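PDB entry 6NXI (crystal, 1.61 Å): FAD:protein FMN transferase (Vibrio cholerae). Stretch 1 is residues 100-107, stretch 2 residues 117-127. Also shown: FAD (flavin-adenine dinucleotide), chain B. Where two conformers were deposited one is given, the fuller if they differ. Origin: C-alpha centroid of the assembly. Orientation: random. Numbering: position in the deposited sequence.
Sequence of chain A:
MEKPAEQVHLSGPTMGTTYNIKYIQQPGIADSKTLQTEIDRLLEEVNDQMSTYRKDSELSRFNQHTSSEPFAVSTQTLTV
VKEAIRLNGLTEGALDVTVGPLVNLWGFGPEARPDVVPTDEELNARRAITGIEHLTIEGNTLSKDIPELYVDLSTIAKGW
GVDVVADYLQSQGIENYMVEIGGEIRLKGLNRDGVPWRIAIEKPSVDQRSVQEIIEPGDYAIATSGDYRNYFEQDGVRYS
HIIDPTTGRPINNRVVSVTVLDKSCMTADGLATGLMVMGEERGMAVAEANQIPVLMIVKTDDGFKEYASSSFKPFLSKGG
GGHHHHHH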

ATOM      1  N   GLY A 100      12.090  -2.833  -7.325  1.00 22.35           N
ATOM      2  CA  GLY A 100      13.078  -2.329  -6.366  1.00 22.21           C
ATOM      3  C   GLY A 100      14.226  -1.546  -7.005  1.00 22.14           C
ATOM      4  O   GLY A 100      14.499  -0.418  -6.590  1.00 22.25           O
ATOM      5  N   PRO A 101      14.996  -2.123  -7.942  1.00 21.92           N
ATOM      6  CA  PRO A 101      16.145  -1.431  -8.534  1.00 22.86           C
ATOM      7  C   PRO A 101      15.757  -0.086  -9.149  1.00 23.22           C
ATOM      8  O   PRO A 101      16.607   0.810  -9.097  1.00 21.97           O
ATOM      9  CB  PRO A 101      16.684  -2.461  -9.568  1.00 23.61           C
ATOM     10  CG  PRO A 101      16.213  -3.804  -9.013  1.00 23.99           C
ATOM     11  CD  PRO A 101      14.832  -3.471  -8.493  1.00 22.80           C
ATOM     12  N   LEU A 102      14.547   0.027  -9.711  1.00 22.22           N
ATOM     13  CA  LEU A 102      14.066   1.273 -10.371  1.00 21.89           C
ATOM     14  C   LEU A 102      13.595   2.268  -9.321  1.00 21.92           C
ATOM     15  O   LEU A 102      13.940   3.448  -9.402  1.00 20.83           O
ATOM     16  CB  LEU A 102      12.956   0.900 -11.350  1.00 22.30           C
ATOM     17  CG  LEU A 102      13.383  -0.047 -12.482  1.00 22.97           C
ATOM     18  CD1 LEU A 102      12.194  -0.713 -13.101  1.00 23.89           C
ATOM     19  CD2 LEU A 102      14.142   0.720 -13.542  1.00 23.30           C
ATOM     20  N   VAL A 103      12.881   1.802  -8.311  1.00 21.72           N
ATOM     21  CA  VAL A 103      12.480   2.699  -7.189  1.00 21.06           C
ATOM     22  C   VAL A 103      13.752   3.328  -6.594  1.00 20.51           C
ATOM     23  O   VAL A 103      13.819   4.525  -6.317  1.00 21.03           O
ATOM     24  CB  VAL A 103      11.712   1.895  -6.138  1.00 21.39           C
ATOM     25  CG1 VAL A 103      11.496   2.680  -4.858  1.00 20.85           C
ATOM     26  CG2 VAL A 103      10.392   1.368  -6.704  1.00 22.42           C
ATOM     27  N   ASN A 104      14.776   2.506  -6.402  1.00 21.12           N
ATOM     28  CA  ASN A 104      16.040   2.937  -5.793  1.00 21.06           C
ATOM     29  C   ASN A 104      16.735   3.900  -6.757  1.00 20.51           C
ATOM     30  O   ASN A 104      17.166   4.962  -6.297  1.00 21.01           O
ATOM     31  CB  ASN A 104      16.916   1.750  -5.445  1.00 21.79           C
ATOM     32  CG  ASN A 104      16.328   0.871  -4.353  1.00 24.08           C
ATOM     33  OD1 ASN A 104      15.295   1.184  -3.784  1.00 26.76           O
ATOM     34  ND2 ASN A 104      16.931  -0.300  -4.169  1.00 25.25           N
ATOM     35  N   LEU A 105      16.787   3.579  -8.049  1.00 20.93           N
ATOM     36  CA  LEU A 105      17.429   4.471  -9.060  1.00 21.15           C
ATOM     37  C   LEU A 105      16.838   5.884  -8.994  1.00 21.44           C
ATOM     38  O   LEU A 105      17.597   6.873  -9.105  1.00 21.34           O
ATOM     39  CB  LEU A 105      17.273   3.847 -10.440  1.00 21.34           C
ATOM     40  CG  LEU A 105      17.892   4.645 -11.587  1.00 22.00           C
ATOM     41  CD1 LEU A 105      19.417   4.613 -11.532  1.00 23.29           C
ATOM     42  CD2 LEU A 105      17.400   4.135 -12.922  1.00 23.11           C
ATOM     43  N   TRP A 106      15.520   5.975  -8.940  1.00 21.39           N
ATOM     44  CA  TRP A 106      14.824   7.273  -9.045  1.00 21.91           C
ATOM     45  C   TRP A 106      14.856   8.060  -7.736  1.00 23.36           C
ATOM     46  O   TRP A 106      14.351   9.170  -7.731  1.00 23.29           O
ATOM     47  CB  TRP A 106      13.420   7.056  -9.598  1.00 21.97           C
ATOM     48  CG  TRP A 106      13.449   6.717 -11.054  1.00 21.82           C
ATOM     49  CD1 TRP A 106      13.184   5.521 -11.645  1.00 23.18           C
ATOM     50  CD2 TRP A 106      13.851   7.591 -12.126  1.00 23.03           C
ATOM     51  NE1 TRP A 106      13.375   5.597 -12.989  1.00 23.95           N
ATOM     52  CE2 TRP A 106      13.747   6.852 -13.319  1.00 23.52           C
ATOM     53  CE3 TRP A 106      14.164   8.949 -12.182  1.00 23.09           C
ATOM     54  CZ2 TRP A 106      14.029   7.403 -14.563  1.00 24.01           C
ATOM     55  CZ3 TRP A 106      14.427   9.500 -13.420  1.00 24.22           C
ATOM     56  CH2 TRP A 106      14.361   8.720 -14.574  1.00 25.00           C
ATOM     57  N   GLY A 107      15.326   7.465  -6.634  1.00 22.11           N
ATOM     58  CA  GLY A 107      15.566   8.189  -5.376  1.00 22.17           C
ATOM     59  C   GLY A 107      14.544   7.897  -4.306  1.00 23.15           C
ATOM     60  O   GLY A 107      14.480   8.710  -3.345  1.00 24.87           O
ATOM     61  N   VAL A 117      19.724  13.268 -13.549  1.00 23.98           N
ATOM     62  CA  VAL A 117      18.761  12.270 -14.071  1.00 23.92           C
ATOM     63  C   VAL A 117      19.557  11.038 -14.493  1.00 23.90           C
ATOM     64  O   VAL A 117      20.588  11.149 -15.143  1.00 23.95           O
ATOM     65  CB  VAL A 117      17.997  12.881 -15.264  1.00 24.89           C
ATOM     66  CG1 VAL A 117      17.121  11.866 -15.969  1.00 27.33           C
ATOM     67  CG2 VAL A 117      17.194  14.090 -14.814  1.00 26.21           C
ATOM     68  N   PRO A 118      19.090   9.824 -14.198  1.00 27.07           N
ATOM     69  CA  PRO A 118      19.783   8.639 -14.708  1.00 28.39           C
ATOM     70  C   PRO A 118      19.866   8.639 -16.237  1.00 28.97           C
ATOM     71  O   PRO A 118      18.940   9.063 -16.868  1.00 30.16           O
ATOM     72  CB  PRO A 118      18.879   7.470 -14.316  1.00 28.85           C
ATOM     73  CG  PRO A 118      17.922   8.018 -13.319  1.00 28.75           C
ATOM     74  CD  PRO A 118      17.883   9.524 -13.431  1.00 27.77           C
ATOM     75  N   THR A 119      20.978   8.182 -16.783  1.00 30.65           N
ATOM     76  CA  THR A 119      21.172   7.967 -18.227  1.00 32.66           C
ATOM     77  C   THR A 119      20.256   6.831 -18.676  1.00 31.52           C
ATOM     78  O   THR A 119      19.860   5.977 -17.846  1.00 28.02           O
ATOM     79  CB  THR A 119      22.636   7.690 -18.590  1.00 35.59           C
ATOM     80  OG1 THR A 119      23.026   6.413 -18.097  1.00 33.90           O
ATOM     81  CG2 THR A 119      23.596   8.727 -18.042  1.00 35.93           C
ATOM     82  N   ASP A 120      19.960   6.807 -19.970  1.00 32.38           N
ATOM     83  CA  ASP A 120      19.194   5.696 -20.586  1.00 32.91           C
ATOM     84  C   ASP A 120      19.982   4.401 -20.351  1.00 32.60           C
ATOM     85  O   ASP A 120      19.353   3.364 -20.082  1.00 29.31           O
ATOM     86  CB  ASP A 120      18.904   5.975 -22.066  1.00 34.76           C
ATOM     87  CG  ASP A 120      17.692   6.871 -22.297  1.00 36.49           C
ATOM     88  OD1 ASP A 120      17.249   7.550 -21.364  1.00 39.42           O
ATOM     89  OD2 ASP A 120      17.214   6.913 -23.446  1.00 42.57           O
ATOM     90  N   GLU A 121      21.316   4.456 -20.351  1.00 33.02           N
ATOM     91  CA  GLU A 121      22.113   3.222 -20.116  1.00 34.23           C
ATOM     92  C   GLU A 121      21.955   2.725 -18.682  1.00 31.79           C
ATOM     93  O   GLU A 121      21.807   1.497 -18.496  1.00 29.88           O
ATOM     94  CB  GLU A 121      23.594   3.430 -20.407  1.00 38.61           C
ATOM     95  CG  GLU A 121      23.858   3.595 -21.877  1.00 42.25           C
ATOM     96  CD  GLU A 121      23.703   5.000 -22.435  1.00 45.51           C
ATOM     97  OE1 GLU A 121      23.116   5.908 -21.747  1.00 47.76           O
ATOM     98  OE2 GLU A 121      24.189   5.197 -23.559  1.00 50.80           O
ATOM     99  N   GLU A 122      22.012   3.600 -17.676  1.00 30.01           N
ATOM    100  CA  GLU A 122      21.811   3.182 -16.262  0.60 30.35           C
ATOM    101  C   GLU A 122      20.385   2.664 -16.099  1.00 28.80           C
ATOM    102  O   GLU A 122      20.169   1.660 -15.356  1.00 27.23           O
ATOM    103  CB  GLU A 122      22.072   4.336 -15.288  0.60 30.49           C
ATOM    104  CG  GLU A 122      22.069   3.869 -13.835  0.60 32.40           C
ATOM    105  CD  GLU A 122      22.551   4.821 -12.749  0.60 34.58           C
ATOM    106  OE1 GLU A 122      22.257   6.021 -12.852  0.60 35.48           O
ATOM    107  OE2 GLU A 122      23.177   4.345 -11.755  0.60 38.03           O
ATOM    108  N   LEU A 123      19.428   3.374 -16.710  1.00 27.19           N
ATOM    109  CA  LEU A 123      18.004   2.961 -16.584  1.00 27.21           C
ATOM    110  C   LEU A 123      17.880   1.534 -17.161  1.00 27.48           C
ATOM    111  O   LEU A 123      17.286   0.664 -16.523  1.00 26.82           O
ATOM    112  CB  LEU A 123      17.116   3.955 -17.327  1.00 27.61           C
ATOM    113  CG  LEU A 123      15.646   3.593 -17.417  1.00 28.49           C
ATOM    114  CD1 LEU A 123      15.071   3.440 -16.016  1.00 29.03           C
ATOM    115  CD2 LEU A 123      14.871   4.637 -18.185  1.00 30.92           C
ATOM    116  N   ASN A 124      18.402   1.328 -18.368  1.00 27.51           N
ATOM    117  CA  ASN A 124      18.266   0.038 -19.088  1.00 29.69           C
ATOM    118  C   ASN A 124      18.912  -1.069 -18.260  1.00 29.40           C
ATOM    119  O   ASN A 124      18.343  -2.170 -18.223  1.00 30.67           O
ATOM    120  CB  ASN A 124      18.778   0.099 -20.531  1.00 31.49           C
ATOM    121  CG  ASN A 124      17.803   0.824 -21.434  1.00 33.06           C
ATOM    122  OD1 ASN A 124      16.642   1.011 -21.083  1.00 34.75           O
ATOM    123  ND2 ASN A 124      18.288   1.312 -22.560  1.00 35.66           N
ATOM    124  N   ALA A 125      20.051  -0.817 -17.624  1.00 29.73           N
ATOM    125  CA  ALA A 125      20.723  -1.807 -16.747  1.00 30.25           C
ATOM    126  C   ALA A 125      19.811  -2.183 -15.572  1.00 29.38           C
ATOM    127  O   ALA A 125      19.757  -3.349 -15.167  1.00 28.76           O
ATOM    128  CB  ALA A 125      22.033  -1.269 -16.257  1.00 31.94           C
ATOM    129  N   ARG A 126      19.077  -1.214 -15.019  1.00 27.80           N
ATOM    130  CA  ARG A 126      18.205  -1.528 -13.863  1.00 27.58           C
ATOM    131  C   ARG A 126      16.949  -2.248 -14.324  1.00 27.19           C
ATOM    132  O   ARG A 126      16.488  -3.128 -13.591  1.00 26.51           O
ATOM    133  CB  ARG A 126      17.820  -0.241 -13.126  1.00 28.18           C
ATOM    134  CG  ARG A 126      19.014   0.458 -12.497  1.00 30.20           C
ATOM    135  CD  ARG A 126      19.339   0.010 -11.105  1.00 29.09           C
ATOM    136  NE  ARG A 126      20.457   0.820 -10.617  1.00 29.31           N
ATOM    137  CZ  ARG A 126      20.497   1.482  -9.447  1.00 29.40           C
ATOM    138  NH1 ARG A 126      19.474   1.450  -8.603  1.00 27.14           N
ATOM    139  NH2 ARG A 126      21.598   2.122  -9.108  1.00 30.27           N
ATOM    140  N   ARG A 127      16.381  -1.857 -15.458  1.00 26.17           N
ATOM    141  CA  ARG A 127      15.220  -2.556 -16.060  1.00 26.51           C
ATOM    142  C   ARG A 127      15.572  -4.005 -16.349  1.00 26.43           C
ATOM    143  O   ARG A 127      14.701  -4.858 -16.134  1.00 28.25           O
ATOM    144  CB  ARG A 127      14.751  -1.877 -17.343  1.00 28.50           C
ATOM    145  CG  ARG A 127      14.122  -0.522 -17.107  1.00 29.27           C
ATOM    146  CD  ARG A 127      13.878   0.205 -18.383  1.00 34.33           C
ATOM    147  NE  ARG A 127      12.697  -0.273 -19.052  1.00 37.65           N
ATOM    148  CZ  ARG A 127      12.425   0.012 -20.320  1.00 42.29           C
ATOM    149  NH1 ARG A 127      13.278   0.703 -21.066  1.00 45.15           N
ATOM    150  NH2 ARG A 127      11.298  -0.411 -20.842  1.00 45.38           N
TER
HETATM  151  PA  FAD B 500       2.032   3.159  -2.506  1.00 22.05           P
HETATM  152  O1A FAD B 500       1.416   4.074  -3.504  1.00 24.13           O
HETATM  153  O2A FAD B 500       1.174   2.266  -1.702  1.00 20.86           O
HETATM  154  O5B FAD B 500       3.157   2.267  -3.207  1.00 22.90           O
HETATM  155  C5B FAD B 500       4.285   3.015  -3.735  1.00 22.16           C
HETATM  156  C4B FAD B 500       5.595   2.386  -3.328  1.00 22.37           C
HETATM  157  O4B FAD B 500       5.728   1.033  -3.827  1.00 23.87           O
HETATM  158  C3B FAD B 500       6.791   3.157  -3.884  1.00 22.28           C
HETATM  159  O3B FAD B 500       7.227   4.127  -2.931  1.00 23.50           O
HETATM  160  C2B FAD B 500       7.818   2.053  -4.161  1.00 22.17           C
HETATM  161  O2B FAD B 500       8.521   1.707  -2.989  1.00 23.01           O
HETATM  162  C1B FAD B 500       6.925   0.897  -4.589  1.00 23.37           C
HETATM  163  N9A FAD B 500       6.551   0.851  -5.987  1.00 22.93           N
HETATM  164  C8A FAD B 500       6.630   1.864  -6.952  1.00 21.95           C
HETATM  165  N7A FAD B 500       6.074   1.502  -8.082  1.00 22.65           N
HETATM  166  C5A FAD B 500       5.653   0.199  -7.906  1.00 21.88           C
HETATM  167  C6A FAD B 500       5.026  -0.711  -8.770  1.00 22.87           C
HETATM  168  N6A FAD B 500       4.632  -0.421 -10.023  1.00 23.64           N
HETATM  169  N1A FAD B 500       4.702  -1.910  -8.246  1.00 22.41           N
HETATM  170  C2A FAD B 500       5.080  -2.193  -6.983  1.00 21.94           C
HETATM  171  N3A FAD B 500       5.673  -1.409  -6.073  1.00 22.57           N
HETATM  172  C4A FAD B 500       5.943  -0.210  -6.616  1.00 22.14           C
HETATM  173  N1  FAD B 500      10.509   4.576   4.537  1.00 26.98           N
HETATM  174  C2  FAD B 500      11.621   5.123   5.141  1.00 29.64           C
HETATM  175  O2  FAD B 500      12.009   6.269   4.820  1.00 29.26           O
HETATM  176  N3  FAD B 500      12.305   4.466   6.112  1.00 28.29           N
HETATM  177  C4  FAD B 500      11.952   3.211   6.536  1.00 29.02           C
HETATM  178  O4  FAD B 500      12.609   2.632   7.390  1.00 31.52           O
HETATM  179  C4X FAD B 500      10.814   2.596   5.916  1.00 26.44           C
HETATM  180  N5  FAD B 500      10.459   1.384   6.292  1.00 25.72           N
HETATM  181  C5X FAD B 500       9.371   0.810   5.677  1.00 24.85           C
HETATM  182  C6  FAD B 500       8.987  -0.496   6.046  1.00 25.15           C
HETATM  183  C7  FAD B 500       7.908  -1.145   5.484  1.00 25.26           C
HETATM  184  C7M FAD B 500       7.550  -2.544   5.933  1.00 26.33           C
HETATM  185  C8  FAD B 500       7.147  -0.460   4.507  1.00 23.59           C
HETATM  186  C8M FAD B 500       5.963  -1.110   3.840  1.00 25.24           C
HETATM  187  C9  FAD B 500       7.519   0.834   4.128  1.00 23.77           C
HETATM  188  C9A FAD B 500       8.615   1.494   4.700  1.00 24.19           C
HETATM  189  N10 FAD B 500       9.030   2.778   4.324  1.00 26.22           N
HETATM  190  C10 FAD B 500      10.133   3.371   4.912  1.00 25.71           C
HETATM  191  C1' FAD B 500       8.232   3.557   3.353  1.00 28.54           C
HETATM  192  C2' FAD B 500       8.421   3.161   1.933  1.00 29.15           C
HETATM  193  O2' FAD B 500       9.761   3.407   1.519  1.00 29.82           O
HETATM  194  C3' FAD B 500       7.469   3.987   1.050  1.00 27.88           C
HETATM  195  O3' FAD B 500       7.749   5.368   1.102  1.00 28.85           O
HETATM  196  C4' FAD B 500       6.006   3.880   1.436  1.00 29.45           C
HETATM  197  O4' FAD B 500       5.718   2.540   1.802  1.00 27.38           O
HETATM  198  C5' FAD B 500       5.096   4.403   0.342  1.00 27.11           C
HETATM  199  O5' FAD B 500       3.732   4.073   0.702  1.00 27.88           O
HETATM  200  P   FAD B 500       2.540   4.737  -0.101  1.00 25.29           P
HETATM  201  O1P FAD B 500       2.750   6.170  -0.292  1.00 28.57           O
HETATM  202  O2P FAD B 500       1.332   4.150   0.595  1.00 26.96           O
HETATM  203  O3P FAD B 500       2.835   4.061  -1.508  1.00 26.71           O

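The helix of the first stretch and helix 120-127 run nearly antiparallel at 150°, their axes approaching to 9.1 Å, and apolar packing carries most of the contact. Leu105 points toward the partner, which covers 104 Å² of it: its CG lies 3.8 Å from Pro118 CG, and its CD2 is 3.9 Å from Leu123 CD1. Leu102 starts out sideways, yet its end swings in, placing CD2 3.8 Å from Leu123 CD1 and equally far from Arg126 CB, so the arginine's aliphatic stem extends the greasy surface.

The aromatic element is a CH-pi contact. Pro118 CG stands 3.8 Å from the centroid of the Trp106 six-membered ring, only 13° off its normal, so Pro118 CG lies over one face of the ring, while the proline also touches Leu105.

One polar bond crosses. Arg126 enters as a knob among Pro101, Leu102, Asn104 and Leu105, and its NH1 donates to Pro101 O at 3.0 Å. Pro101 O also accepts from Leu105 N at 3.0 Å within its own helix, so one acceptor serves both. Leu105 CB covers one guanidinium face, while Arg126 NH2 makes a long salt bridge, 3.8 Å, to Glu122 OE2.

Local bonds finish the ends: Thr119 OG1 caps its helix by accepting from Glu122 N at 3.0 Å, and Gly107 closes the other in a Schellman motif whose positive phi suits glycine.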